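Local coordinates for protein polycyclic ketone monooxygenase (Myceliophthora thermophila, PDB 5MQ6) that inserts one oxygen atom next to the carbonyl of ketones, notably polycyclic ones, as an FAD- and NADPH-dependent Baeyer-Villiger monooxygenase, giving esters or lactones, at residues A[367-373]-A[626-630]. Residues are numbered along the deposited sequence; the frame is centred on the assembly and turned at random.
Sequences GSPRHGI and LSQGM
Gln628 reaches into the bend of 367-373 and meets Ser368 and Gly372. Ser368 OG accepts from Arg370 N, two residues on, as an ST turn in the loop leading from helix 363-366 to helix 378-406, and is also hydrogen-bonded to Thr341 O. The partner loop, 626-630, enters helix 630-641 with Gly629 as N-cap residue, so the contact joins two interhelical loops away from the flavin and NADPH sites. Backbone to backbone, Ser368 N donates to Ser627 O (2.9 Å). Gln628 CA makes a CA-H...O contact with Ser368 O (3.4 Å). Along the side chain, Gln628 CB lies 4.1 Å from Ser368 O. CG stands anti to the carbonyl carbon (chi1 -55°), and the chain then bends at chi2 (-70°), bringing Gln628 CD to 3.6 Å from Ser368 O. At the tip the two amide atoms part company. Gln628 NE2 donates to Gly372 O (2.9 Å), which lies near the amide plane although NE2 sits well above the carbonyl plane of Gly372, and also to Ser627 OG, itself bonded to His586. Gln628 OE1 accepts from a water (2.8 Å), which in turn accepts from Gly372 N. A leucine here would probably leave Gly372 O without this donor and the water without its side-chain acceptor. Pro369 CB and CD lie against the backbone Gln628 O, with Pro369 CD 3.4 Å from it.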
loop_
_atom_site.group_PDB
_atom_site.type_symbol
_atom_site.label_atom_id
_atom_site.label_comp_id
_atom_site.label_asym_id
_atom_site.label_seq_id
_atom_site.Cartn_x
_atom_site.Cartn_y
_atom_site.Cartn_z
ATOM N N GLY A 367 -4.428 -15.000 -5.564
ATOM C CA GLY A 367 -3.926 -16.342 -5.857
ATOM C C GLY A 367 -4.654 -17.310 -4.950
ATOM O O GLY A 367 -5.240 -16.916 -3.952
ATOM N N SER A 368 -4.580 -18.576 -5.262
ATOM C CA SER A 368 -5.057 -19.647 -4.407
ATOM C C SER A 368 -4.194 -20.831 -4.629
ATOM O O SER A 368 -3.896 -21.083 -5.750
ATOM C CB SER A 368 -6.493 -20.055 -4.831
ATOM O OG SER A 368 -6.995 -21.076 -3.992
ATOM N N PRO A 369 -3.805 -21.592 -3.589
ATOM C CA PRO A 369 -3.088 -22.833 -3.913
ATOM C C PRO A 369 -3.984 -24.015 -4.222
ATOM O O PRO A 369 -3.498 -25.168 -4.295
ATOM C CB PRO A 369 -2.357 -23.157 -2.608
ATOM C CG PRO A 369 -3.256 -22.615 -1.518
ATOM C CD PRO A 369 -3.906 -21.399 -2.140
ATOM N N ARG A 370 -5.276 -23.817 -4.342
ATOM C CA ARG A 370 -6.151 -24.961 -4.292
ATOM C C ARG A 370 -6.691 -25.350 -5.630
ATOM O O ARG A 370 -7.370 -26.362 -5.708
ATOM C CB ARG A 370 -7.311 -24.596 -3.403
ATOM C CG ARG A 370 -8.020 -25.764 -2.834
ATOM C CD ARG A 370 -9.457 -25.420 -2.732
ATOM N NE ARG A 370 -9.779 -24.890 -1.438
ATOM C CZ ARG A 370 -10.908 -24.236 -1.173
ATOM N NH1 ARG A 370 -11.798 -23.961 -2.156
ATOM N NH2 ARG A 370 -11.142 -23.818 0.089
ATOM N N HIS A 371 -6.493 -24.533 -6.657
ATOM C CA HIS A 371 -7.205 -24.765 -7.871
ATOM C C HIS A 371 -6.301 -24.969 -9.051
ATOM O O HIS A 371 -6.779 -24.859 -10.144
ATOM C CB HIS A 371 -8.177 -23.608 -8.184
ATOM C CG HIS A 371 -9.175 -23.373 -7.121
ATOM N ND1 HIS A 371 -10.357 -24.075 -7.045
ATOM C CD2 HIS A 371 -9.154 -22.560 -6.049
ATOM C CE1 HIS A 371 -11.035 -23.674 -5.991
ATOM N NE2 HIS A 371 -10.320 -22.765 -5.362
ATOM N N GLY A 372 -5.027 -25.266 -8.873
ATOM C CA GLY A 372 -4.102 -25.436 -10.021
ATOM C C GLY A 372 -3.705 -24.104 -10.655
ATOM O O GLY A 372 -3.898 -23.064 -10.058
ATOM N N ILE A 373 -3.184 -24.172 -11.877
ATOM C CA ILE A 373 -2.760 -23.052 -12.663
ATOM C C ILE A 373 -3.700 -22.949 -13.821
ATOM O O ILE A 373 -4.096 -23.952 -14.384
ATOM C CB ILE A 373 -1.308 -23.272 -13.121
ATOM C CG1 ILE A 373 -0.379 -23.015 -11.913
ATOM C CG2 ILE A 373 -0.955 -22.357 -14.300
ATOM C CD1 ILE A 373 0.941 -23.752 -11.908
ATOM N N LEU A 626 2.923 -14.662 -9.036
ATOM C CA LEU A 626 2.575 -16.039 -8.922
ATOM C C LEU A 626 1.067 -16.055 -8.592
ATOM O O LEU A 626 0.529 -15.054 -8.153
ATOM C CB LEU A 626 3.366 -16.621 -7.795
ATOM C CG LEU A 626 4.871 -16.604 -7.881
ATOM C CD1 LEU A 626 5.393 -17.098 -6.567
ATOM C CD2 LEU A 626 5.326 -17.574 -8.955
ATOM N N SER A 627 0.386 -17.175 -8.846
ATOM C CA SER A 627 -1.061 -17.274 -8.734
ATOM C C SER A 627 -1.489 -18.169 -7.545
ATOM O O SER A 627 -2.688 -18.487 -7.428
ATOM C CB SER A 627 -1.668 -17.819 -10.030
ATOM O OG SER A 627 -1.236 -19.145 -10.277
ATOM N N GLN A 628 -0.531 -18.585 -6.695
ATOM C CA GLN A 628 -0.806 -19.599 -5.725
ATOM C C GLN A 628 -0.897 -19.176 -4.276
ATOM O O GLN A 628 -1.082 -20.037 -3.401
ATOM C CB GLN A 628 0.182 -20.714 -5.881
ATOM C CG GLN A 628 0.247 -21.321 -7.293
ATOM C CD GLN A 628 -0.980 -22.119 -7.676
ATOM O OE1 GLN A 628 -1.146 -23.209 -7.199
ATOM N NE2 GLN A 628 -1.851 -21.577 -8.547
ATOM N N GLY A 629 -0.820 -17.870 -4.037
ATOM C CA GLY A 629 -0.834 -17.238 -2.710
ATOM C C GLY A 629 0.428 -17.144 -1.881
ATOM O O GLY A 629 1.476 -17.844 -2.131
ATOM N N MET A 630 0.333 -16.309 -0.854
ATOM C CA MET A 630 1.517 -15.979 -0.038
ATOM C C MET A 630 2.167 -17.222 0.620
ATOM O O MET A 630 3.400 -17.384 0.610
ATOM C CB MET A 630 1.227 -14.868 0.981
ATOM C CG MET A 630 2.475 -14.491 1.789
ATOM S SD MET A 630 3.756 -13.638 0.782
ATOM C CE MET A 630 2.898 -12.421 -0.090
HETATM O O HOH W 1 -3.043 -25.243 -7.060
#